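Local coordinates for Mll7089 protein (Mesorhizobium loti, PDB 2OZ8) that is of unknown function but probably binds magnesium and may act as a hydro-lyase of the enolase superfamily, at residues F13-D18 / F320-H325; R17-G22 / F142-D147; N131-Y136 / H305-L310. All coordinates share one frame; numbering follows the deposited sequence.

Contact 1: residues F13-D18 / F320-H325; sequences FQFARD and FQNFDH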
loop_
_atom_site.group_PDB
_atom_site.type_symbol
_atom_site.label_atom_id
_atom_site.label_comp_id
_atom_site.label_asym_id
_atom_site.label_seq_id
_atom_site.Cartn_x
_atom_site.Cartn_y
_atom_site.Cartn_z
ATOM N N PHE A 13 -0.063 -23.418 45.613
ATOM C CA PHE A 13 -0.865 -22.542 46.478
ATOM C C PHE A 13 -2.284 -22.279 45.878
ATOM O O PHE A 13 -2.494 -22.228 44.644
ATOM C CB PHE A 13 -0.137 -21.216 46.714
ATOM C CG PHE A 13 1.265 -21.374 47.309
ATOM C CD1 PHE A 13 1.449 -21.521 48.677
ATOM C CD2 PHE A 13 2.383 -21.405 46.492
ATOM C CE1 PHE A 13 2.718 -21.697 49.225
ATOM C CE2 PHE A 13 3.653 -21.572 47.027
ATOM C CZ PHE A 13 3.817 -21.721 48.397
ATOM N N GLN A 14 -3.272 -22.129 46.740
ATOM C CA GLN A 14 -4.623 -21.829 46.281
ATOM C C GLN A 14 -5.274 -21.148 47.492
ATOM O O GLN A 14 -5.568 -21.808 48.480
ATOM C CB GLN A 14 -5.386 -23.085 45.864
ATOM C CG GLN A 14 -6.848 -22.808 45.391
ATOM C CD GLN A 14 -7.684 -24.085 45.110
ATOM O OE1 GLN A 14 -7.193 -25.214 45.143
ATOM N NE2 GLN A 14 -8.943 -23.892 44.850
ATOM N N PHE A 15 -5.453 -19.831 47.419
ATOM C CA PHE A 15 -5.946 -19.051 48.552
ATOM C C PHE A 15 -6.885 -17.912 48.173
ATOM O O PHE A 15 -6.858 -17.438 47.051
ATOM C CB PHE A 15 -4.787 -18.524 49.377
ATOM C CG PHE A 15 -3.766 -17.694 48.599
ATOM C CD1 PHE A 15 -3.809 -16.282 48.632
ATOM C CD2 PHE A 15 -2.708 -18.311 47.902
ATOM C CE1 PHE A 15 -2.797 -15.484 48.012
ATOM C CE2 PHE A 15 -1.711 -17.545 47.235
ATOM C CZ PHE A 15 -1.764 -16.113 47.301
ATOM N N ALA A 16 -7.709 -17.488 49.135
ATOM C CA ALA A 16 -8.627 -16.349 48.986
ATOM C C ALA A 16 -7.857 -15.047 48.936
ATOM O O ALA A 16 -6.792 -14.906 49.580
ATOM C CB ALA A 16 -9.656 -16.304 50.141
ATOM N N ARG A 17 -8.398 -14.109 48.154
ATOM C CA ARG A 17 -7.887 -12.738 48.096
ATOM C C ARG A 17 -8.509 -11.908 49.207
ATOM O O ARG A 17 -9.538 -12.279 49.751
ATOM C CB ARG A 17 -8.207 -12.102 46.739
ATOM C CG ARG A 17 -7.337 -12.633 45.615
ATOM C CD ARG A 17 -7.768 -12.046 44.266
ATOM N NE ARG A 17 -7.053 -12.672 43.157
ATOM C CZ ARG A 17 -5.918 -12.210 42.647
ATOM N NH1 ARG A 17 -5.336 -11.118 43.144
ATOM N NH2 ARG A 17 -5.353 -12.848 41.638
ATOM N N ASP A 18 -7.878 -10.780 49.514
ATOM C CA ASP A 18 -8.427 -9.802 50.447
ATOM C C ASP A 18 -9.534 -8.882 49.884
ATOM O O ASP A 18 -10.246 -8.251 50.653
ATOM C CB ASP A 18 -7.299 -8.985 51.096
ATOM C CG ASP A 18 -6.541 -8.096 50.108
ATOM O OD1 ASP A 18 -6.353 -8.451 48.890
ATOM O OD2 ASP A 18 -6.120 -7.003 50.590
ATOM N N PHE A 320 -1.295 -4.029 44.653
ATOM C CA PHE A 320 -1.605 -4.272 46.051
ATOM C C PHE A 320 -2.167 -5.665 46.316
ATOM O O PHE A 320 -2.950 -5.825 47.227
ATOM C CB PHE A 320 -2.543 -3.164 46.605
ATOM C CG PHE A 320 -1.976 -1.798 46.440
ATOM C CD1 PHE A 320 -1.190 -1.250 47.423
ATOM C CD2 PHE A 320 -2.203 -1.059 45.256
ATOM C CE1 PHE A 320 -0.643 -0.013 47.272
ATOM C CE2 PHE A 320 -1.638 0.207 45.093
ATOM C CZ PHE A 320 -0.846 0.713 46.092
ATOM N N GLN A 321 -1.749 -6.668 45.555
ATOM C CA GLN A 321 -2.239 -8.044 45.809
ATOM C C GLN A 321 -1.672 -8.666 47.140
ATOM O O GLN A 321 -0.599 -8.262 47.619
ATOM C CB GLN A 321 -1.996 -8.917 44.583
ATOM C CG GLN A 321 -2.883 -8.523 43.395
ATOM C CD GLN A 321 -2.417 -9.101 42.087
ATOM O OE1 GLN A 321 -3.160 -9.833 41.431
ATOM N NE2 GLN A 321 -1.167 -8.776 41.688
ATOM N N ASN A 322 -2.421 -9.572 47.773
ATOM C CA ASN A 322 -1.963 -10.163 49.046
ATOM C C ASN A 322 -1.053 -11.347 48.745
ATOM O O ASN A 322 -1.477 -12.485 48.862
ATOM C CB ASN A 322 -3.119 -10.589 49.950
ATOM C CG ASN A 322 -3.980 -11.693 49.328
ATOM O OD1 ASN A 322 -4.135 -11.740 48.101
ATOM N ND2 ASN A 322 -4.554 -12.587 50.170
ATOM N N PHE A 323 0.196 -11.056 48.380
ATOM C CA PHE A 323 1.170 -12.053 47.880
ATOM C C PHE A 323 2.445 -12.101 48.730
ATOM O O PHE A 323 3.197 -13.025 48.638
ATOM C CB PHE A 323 1.605 -11.734 46.414
ATOM C CG PHE A 323 0.531 -11.945 45.363
ATOM C CD1 PHE A 323 -0.671 -12.572 45.661
ATOM C CD2 PHE A 323 0.745 -11.531 44.052
ATOM C CE1 PHE A 323 -1.676 -12.771 44.650
ATOM C CE2 PHE A 323 -0.218 -11.720 43.057
ATOM C CZ PHE A 323 -1.428 -12.361 43.354
ATOM N N ASP A 324 2.698 -11.094 49.537
ATOM C CA ASP A 324 4.023 -10.911 50.107
ATOM C C ASP A 324 4.418 -12.031 51.078
ATOM O O ASP A 324 5.607 -12.329 51.252
ATOM C CB ASP A 324 4.114 -9.537 50.802
ATOM C CG ASP A 324 4.103 -8.355 49.817
ATOM O OD1 ASP A 324 3.830 -8.513 48.587
ATOM O OD2 ASP A 324 4.384 -7.240 50.281
ATOM N N HIS A 325 3.426 -12.644 51.717
ATOM C CA HIS A 325 3.675 -13.671 52.694
ATOM C C HIS A 325 4.418 -14.887 52.091
ATOM O O HIS A 325 5.029 -15.714 52.828
ATOM C CB HIS A 325 2.359 -14.104 53.338
ATOM C CG HIS A 325 1.426 -14.763 52.386
ATOM N ND1 HIS A 325 0.754 -14.070 51.399
ATOM C CD2 HIS A 325 1.058 -16.063 52.259
ATOM C CE1 HIS A 325 0.014 -14.913 50.707
ATOM N NE2 HIS A 325 0.179 -16.128 51.208
HETATM O O HOH W 1 -5.268 -9.854 46.187
HETATM O O HOH W 2 -3.137 -11.769 39.703
#
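With chi1 at 63°, Asn-322 holds CG between its backbone N and carbonyl carbon, which turns its amide toward strand 5-17; Phe-15 and His-325 take the same crowded first torsion, so that the two side chains reach toward each other. Arg-17 instead sets CG anti to its carbonyl carbon and stretches out to NE, so that its guanidinium runs beside Gln-321. Asn-322 ND2 donates to Ala-16 O at 3.3 Å, in the amide plane and on a carbonyl lone pair, with an N-H...O angle of 162°. The same nitrogen also bonds Pro-373 O, so a double donor suits this place. An alanine here would remove both bonds and would probably loosen the hold of the loop on the strand. The imidazole of His-325 turns its edge to the face of Phe-15, a T-shaped pair with ring centroids 5.3 Å apart and planes at 84°; His-325 CE1 comes nearest, 3.9 Å from Phe-15 CE1. Phe-323 CD1 adds apolar contact at the edge of the Phe-15 ring, 4.1 Å from Phe-15 CZ. Arg-17 NH1 bonds Gln-321 OE1 at 3.1 Å, and a water links NH2 to the same oxygen, while NE is taken by Asp-30 O. Asp-18 OD2 is held by Asn-375. This seam, joining the first strand of the N-terminal capping domain to the loop after barrel strand 313-318, is characteristic of the two-domain architecture of the enolase superfamily.

Contact 2: residues R17-G22 / F142-D147; sequences RDRVIG and FHLDDD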
loop_
_atom_site.group_PDB
_atom_site.type_symbol
_atom_site.label_atom_id
_atom_site.label_comp_id
_atom_site.label_asym_id
_atom_site.label_seq_id
_atom_site.Cartn_x
_atom_site.Cartn_y
_atom_site.Cartn_z
ATOM N N ARG A 17 -8.398 -14.109 48.154
ATOM C CA ARG A 17 -7.887 -12.738 48.096
ATOM C C ARG A 17 -8.509 -11.908 49.207
ATOM O O ARG A 17 -9.538 -12.279 49.751
ATOM C CB ARG A 17 -8.207 -12.102 46.739
ATOM C CG ARG A 17 -7.337 -12.633 45.615
ATOM C CD ARG A 17 -7.768 -12.046 44.266
ATOM N NE ARG A 17 -7.053 -12.672 43.157
ATOM C CZ ARG A 17 -5.918 -12.210 42.647
ATOM N NH1 ARG A 17 -5.336 -11.118 43.144
ATOM N NH2 ARG A 17 -5.353 -12.848 41.638
ATOM N N ASP A 18 -7.878 -10.780 49.514
ATOM C CA ASP A 18 -8.427 -9.802 50.447
ATOM C C ASP A 18 -9.534 -8.882 49.884
ATOM O O ASP A 18 -10.246 -8.251 50.653
ATOM C CB ASP A 18 -7.299 -8.985 51.096
ATOM C CG ASP A 18 -6.541 -8.096 50.108
ATOM O OD1 ASP A 18 -6.353 -8.451 48.890
ATOM O OD2 ASP A 18 -6.120 -7.003 50.590
ATOM N N ARG A 19 -9.685 -8.831 48.562
ATOM C CA ARG A 19 -10.722 -8.047 47.892
ATOM C C ARG A 19 -11.014 -8.741 46.572
ATOM O O ARG A 19 -10.189 -9.526 46.093
ATOM C CB ARG A 19 -10.209 -6.627 47.604
ATOM C CG ARG A 19 -9.214 -6.536 46.453
ATOM C CD ARG A 19 -8.599 -5.149 46.251
ATOM N NE ARG A 19 -7.136 -5.256 46.272
ATOM C CZ ARG A 19 -6.282 -4.960 45.308
ATOM N NH1 ARG A 19 -6.614 -4.431 44.150
ATOM N NH2 ARG A 19 -5.025 -5.145 45.568
ATOM N N VAL A 20 -12.153 -8.432 45.960
ATOM C CA VAL A 20 -12.394 -8.866 44.583
ATOM C C VAL A 20 -11.550 -8.030 43.628
ATOM O O VAL A 20 -11.480 -6.782 43.780
ATOM C CB VAL A 20 -13.912 -8.793 44.165
ATOM C CG1 VAL A 20 -14.114 -9.301 42.727
ATOM C CG2 VAL A 20 -14.757 -9.666 45.079
ATOM N N ILE A 21 -10.887 -8.722 42.682
ATOM C CA ILE A 21 -10.181 -8.049 41.585
ATOM C C ILE A 21 -10.884 -8.294 40.261
ATOM O O ILE A 21 -11.597 -9.258 40.107
ATOM C CB ILE A 21 -8.681 -8.455 41.419
ATOM C CG1 ILE A 21 -8.545 -9.886 40.878
ATOM C CG2 ILE A 21 -7.901 -8.140 42.668
ATOM C CD1 ILE A 21 -7.193 -10.218 40.334
ATOM N N GLY A 22 -10.685 -7.412 39.311
ATOM C CA GLY A 22 -11.114 -7.706 37.962
ATOM C C GLY A 22 -11.251 -6.494 37.089
ATOM O O GLY A 22 -10.799 -5.391 37.425
ATOM N N PHE A 142 -12.703 -2.903 39.079
ATOM C CA PHE A 142 -13.977 -2.833 38.396
ATOM C C PHE A 142 -15.135 -3.332 39.264
ATOM O O PHE A 142 -16.275 -2.901 39.114
ATOM C CB PHE A 142 -13.911 -3.651 37.105
ATOM C CG PHE A 142 -15.061 -3.425 36.184
ATOM C CD1 PHE A 142 -15.072 -2.298 35.316
ATOM C CD2 PHE A 142 -16.144 -4.299 36.191
ATOM C CE1 PHE A 142 -16.145 -2.054 34.433
ATOM C CE2 PHE A 142 -17.237 -4.093 35.315
ATOM C CZ PHE A 142 -17.255 -2.952 34.440
ATOM N N HIS A 143 -14.854 -4.252 40.181
ATOM C CA HIS A 143 -15.930 -4.900 40.928
ATOM C C HIS A 143 -16.032 -4.353 42.327
ATOM O O HIS A 143 -16.992 -4.640 43.045
ATOM C CB HIS A 143 -15.732 -6.399 40.927
ATOM C CG HIS A 143 -15.907 -6.997 39.577
ATOM N ND1 HIS A 143 -17.114 -6.988 38.920
ATOM C CD2 HIS A 143 -15.028 -7.590 38.741
ATOM C CE1 HIS A 143 -16.977 -7.555 37.736
ATOM N NE2 HIS A 143 -15.720 -7.933 37.604
ATOM N N LEU A 144 -15.049 -3.532 42.688
ATOM C CA LEU A 144 -15.003 -2.865 43.984
ATOM C C LEU A 144 -16.218 -1.956 44.245
ATOM O O LEU A 144 -16.631 -1.212 43.351
ATOM C CB LEU A 144 -13.697 -2.070 44.091
ATOM C CG LEU A 144 -12.666 -2.526 45.132
ATOM C CD1 LEU A 144 -12.681 -4.036 45.377
ATOM C CD2 LEU A 144 -11.262 -2.053 44.809
ATOM N N ASP A 145 -16.776 -2.006 45.457
ATOM C CA ASP A 145 -17.783 -1.009 45.851
ATOM C C ASP A 145 -17.115 0.351 45.974
ATOM O O ASP A 145 -15.916 0.433 46.248
ATOM C CB ASP A 145 -18.556 -1.396 47.139
ATOM C CG ASP A 145 -17.657 -1.494 48.389
ATOM O OD1 ASP A 145 -17.527 -0.490 49.142
ATOM O OD2 ASP A 145 -17.079 -2.584 48.644
ATOM N N ASP A 146 -17.884 1.418 45.741
ATOM C CA ASP A 146 -17.381 2.787 45.865
ATOM C C ASP A 146 -16.564 3.041 47.123
ATOM O O ASP A 146 -15.542 3.739 47.061
ATOM C CB ASP A 146 -18.486 3.832 45.662
ATOM C CG ASP A 146 -18.918 3.944 44.187
ATOM O OD1 ASP A 146 -18.225 3.347 43.322
ATOM O OD2 ASP A 146 -19.940 4.630 43.874
ATOM N N ASP A 147 -16.961 2.435 48.242
ATOM C CA ASP A 147 -16.177 2.580 49.470
ATOM C C ASP A 147 -14.818 1.919 49.416
ATOM O O ASP A 147 -13.837 2.517 49.859
ATOM C CB ASP A 147 -16.897 2.092 50.739
ATOM C CG ASP A 147 -15.985 2.189 51.982
ATOM O OD1 ASP A 147 -15.796 3.339 52.449
ATOM O OD2 ASP A 147 -15.398 1.156 52.456
HETATM O O HOH W 3 -12.558 -5.459 41.174
#
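Phe-142 opens its segment by resting CB 3.6 Å from Gly-22 O, while its ring, with CG anti to the backbone N, leads away to stack on His-170. His-143 follows and carries much of the contact. Its N donates to a water at 2.8 Å, which in turn donates to Val-20 O, so a single water bridges the two backbones. His-143 CB packs on Val-20 CG1 at 3.8 Å, the two side chains crossing obliquely, with the compact valine leaving room for the imidazole. His-143 CG lies anti to its carbonyl carbon (chi1 -68°), and the ring comes edge-on to Gly-22, with His-143 CD2 4.0 Å from Gly-22 CA; a CB on Gly-22 would clash there, and its backbone angles suit glycine in any case. His-143 NE2 makes a weak hydrogen bond to Val-26 O. Leu-144 then reaches back with one methyl, CD1, which sits 3.4 Å from Val-20 O and also touches Arg-19 CB at 4.2 Å. The charged end of Arg-19 goes on to Ser-319 O. Asp-145, beyond the contact, is the N-cap of the next helix, its OD1 accepting from Ala-148 N. Asp-146, in the first turn, forms salt bridges with Arg-178 and Arg-179 of helix 173-184. The loop between barrel strand 132-138 and helix 146-158 thus lies against strand 20-22, which pairs with strand 27-40 in the capping sheet.

Contact 3: residues N131-Y136 / H305-L310; sequences NRVKAY and HMAVAL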
loop_
_atom_site.group_PDB
_atom_site.type_symbol
_atom_site.label_atom_id
_atom_site.label_comp_id
_atom_site.label_asym_id
_atom_site.label_seq_id
_atom_site.Cartn_x
_atom_site.Cartn_y
_atom_site.Cartn_z
ATOM N N ASN A 131 18.650 1.639 39.173
ATOM C CA ASN A 131 18.118 0.648 40.051
ATOM C C ASN A 131 16.680 0.929 40.447
ATOM O O ASN A 131 16.137 0.260 41.316
ATOM C CB ASN A 131 19.073 0.397 41.242
ATOM C CG ASN A 131 18.802 1.286 42.427
ATOM O OD1 ASN A 131 18.521 2.486 42.284
ATOM N ND2 ASN A 131 18.867 0.693 43.638
ATOM N N ARG A 132 16.056 1.914 39.802
ATOM C CA ARG A 132 14.682 2.177 40.133
ATOM C C ARG A 132 13.819 2.630 38.981
ATOM O O ARG A 132 14.311 3.155 37.974
ATOM C CB ARG A 132 14.577 3.163 41.285
ATOM C CG ARG A 132 14.700 4.562 40.877
ATOM C CD ARG A 132 14.679 5.463 42.036
ATOM N NE ARG A 132 14.814 6.824 41.557
ATOM C CZ ARG A 132 14.651 7.890 42.333
ATOM N NH1 ARG A 132 14.368 7.711 43.630
ATOM N NH2 ARG A 132 14.776 9.107 41.813
ATOM N N VAL A 133 12.518 2.424 39.160
ATOM C CA VAL A 133 11.496 2.800 38.208
ATOM C C VAL A 133 10.260 3.321 38.930
ATOM O O VAL A 133 9.931 2.863 40.001
ATOM C CB VAL A 133 11.151 1.586 37.321
ATOM C CG1 VAL A 133 10.481 0.484 38.093
ATOM C CG2 VAL A 133 10.358 2.042 36.115
ATOM N N LYS A 134 9.582 4.289 38.358
ATOM C CA LYS A 134 8.267 4.719 38.863
ATOM C C LYS A 134 7.238 3.617 38.863
ATOM O O LYS A 134 7.117 2.822 37.899
ATOM C CB LYS A 134 7.728 5.831 37.985
ATOM C CG LYS A 134 8.648 7.036 37.961
ATOM C CD LYS A 134 7.984 8.212 37.270
ATOM C CE LYS A 134 8.674 8.490 36.002
ATOM N NZ LYS A 134 8.179 9.796 35.499
ATOM N N ALA A 135 6.443 3.599 39.918
ATOM C CA ALA A 135 5.418 2.594 40.045
ATOM C C ALA A 135 4.077 3.324 40.066
ATOM O O ALA A 135 3.979 4.399 40.618
ATOM C CB ALA A 135 5.648 1.771 41.345
ATOM N N TYR A 136 3.053 2.769 39.432
ATOM C CA TYR A 136 1.754 3.392 39.502
ATOM C C TYR A 136 0.822 2.456 40.227
ATOM O O TYR A 136 1.059 1.260 40.264
ATOM C CB TYR A 136 1.209 3.787 38.126
ATOM C CG TYR A 136 0.967 2.663 37.155
ATOM C CD1 TYR A 136 -0.260 2.054 37.098
ATOM C CD2 TYR A 136 1.930 2.269 36.256
ATOM C CE1 TYR A 136 -0.530 1.067 36.177
ATOM C CE2 TYR A 136 1.685 1.263 35.298
ATOM C CZ TYR A 136 0.444 0.674 35.281
ATOM O OH TYR A 136 0.106 -0.335 34.422
ATOM N N HIS A 305 13.224 -5.829 37.355
ATOM C CA HIS A 305 14.558 -5.906 36.819
ATOM C C HIS A 305 14.642 -5.552 35.350
ATOM O O HIS A 305 15.597 -4.892 34.944
ATOM C CB HIS A 305 15.122 -7.276 37.097
ATOM C CG HIS A 305 15.301 -7.536 38.556
ATOM N ND1 HIS A 305 16.432 -7.153 39.240
ATOM C CD2 HIS A 305 14.483 -8.124 39.464
ATOM C CE1 HIS A 305 16.298 -7.486 40.510
ATOM N NE2 HIS A 305 15.131 -8.084 40.669
ATOM N N MET A 306 13.669 -5.992 34.559
ATOM C CA MET A 306 13.567 -5.565 33.161
ATOM C C MET A 306 13.123 -4.118 33.119
ATOM O O MET A 306 13.528 -3.381 32.256
ATOM C CB MET A 306 12.612 -6.472 32.347
ATOM C CG MET A 306 12.964 -7.983 32.453
ATOM S SD MET A 306 12.290 -8.957 33.852
ATOM C CE MET A 306 10.644 -8.935 33.160
ATOM N N ALA A 307 12.293 -3.690 34.066
ATOM C CA ALA A 307 11.798 -2.307 34.012
ATOM C C ALA A 307 12.944 -1.353 34.155
ATOM O O ALA A 307 13.027 -0.400 33.397
ATOM C CB ALA A 307 10.706 -2.021 35.071
ATOM N N VAL A 308 13.819 -1.599 35.132
ATOM C CA VAL A 308 14.945 -0.704 35.339
ATOM C C VAL A 308 15.993 -0.950 34.274
ATOM O O VAL A 308 16.772 -0.057 34.032
ATOM C CB VAL A 308 15.628 -0.746 36.803
ATOM C CG1 VAL A 308 14.627 -0.754 37.937
ATOM C CG2 VAL A 308 16.600 -1.899 36.956
ATOM N N ALA A 309 16.048 -2.133 33.639
ATOM C CA ALA A 309 17.140 -2.357 32.687
ATOM C C ALA A 309 16.874 -1.851 31.255
ATOM O O ALA A 309 17.808 -1.516 30.524
ATOM C CB ALA A 309 17.618 -3.817 32.696
ATOM N N LEU A 310 15.614 -1.803 30.846
ATOM C CA LEU A 310 15.311 -1.289 29.489
ATOM C C LEU A 310 15.230 0.213 29.560
ATOM O O LEU A 310 14.633 0.756 30.504
ATOM C CB LEU A 310 13.990 -1.861 28.947
ATOM C CG LEU A 310 13.946 -3.362 28.698
ATOM C CD1 LEU A 310 12.485 -3.798 28.499
ATOM C CD2 LEU A 310 14.797 -3.711 27.518
#
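Two valines and an alanine carry this contact, and the rotamers of the valines decide which methyls do the touching. Val-308, with chi1 at -45°, places CG1 anti to its carbonyl carbon and beside its backbone N. That methyl is pressed chiefly against the backbone of the strand, 3.6 Å from Arg-132 N and 3.7 Å from Asn-131 C. Val-308 CG1 also approaches a side chain, lying 4.2 Å from Val-133 CB. Val-133, with chi1 at 67°, puts CG1 in the crowded position between N and carbonyl carbon, where it meets Ala-307 CB at 3.9 Å. Leu-316 of the adjacent strand adjoins Val-133, and His-123 adjoins Val-308. A branched residue suits both places because it is compact yet offers a methyl close to the main chain, whereas alanine at 307 lets the helix come near. The axes of strand 132-136 and helix 305-309 approach to 7.4 Å and cross at 108°. Asn-131 and Arg-132 set off away from the helix at their beta carbons. Arg-132 is fully extended, its NH1 bonded to Tyr-339 OH and its guanidinium in a cation-pi contact with Tyr-337. On the helix, His-305 is held by His-123 N and His-346 O. A helix lying against the parallel strands, here between strands 293-295 and 313-318 in the chain and meeting the first strand, is the layering of a TIM-type beta/alpha barrel.

Contacts 1 and 2 are neighbours, their centres 14 Å apart, sharing Arg-17 and Asp-18 and joined by what is probably a weak hydrogen bond from Arg-19 NH2 to Phe-320 O at 2.7 Å. Both tie the capping domain to loops that follow barrel strands, the end where enolase-superfamily active sites lie. A sulfate ion, probably from the crystallisation liquor, lies about 4 Å from the side chain of Phe-142; such ions often mark pockets, but this alone identifies no site. Contact 3 stands apart, its centre 23 Å from that of contact 1 and 27 Å from that of contact 2, in the wall of the barrel, where helix 304-309 packs on the start of strand 132-138.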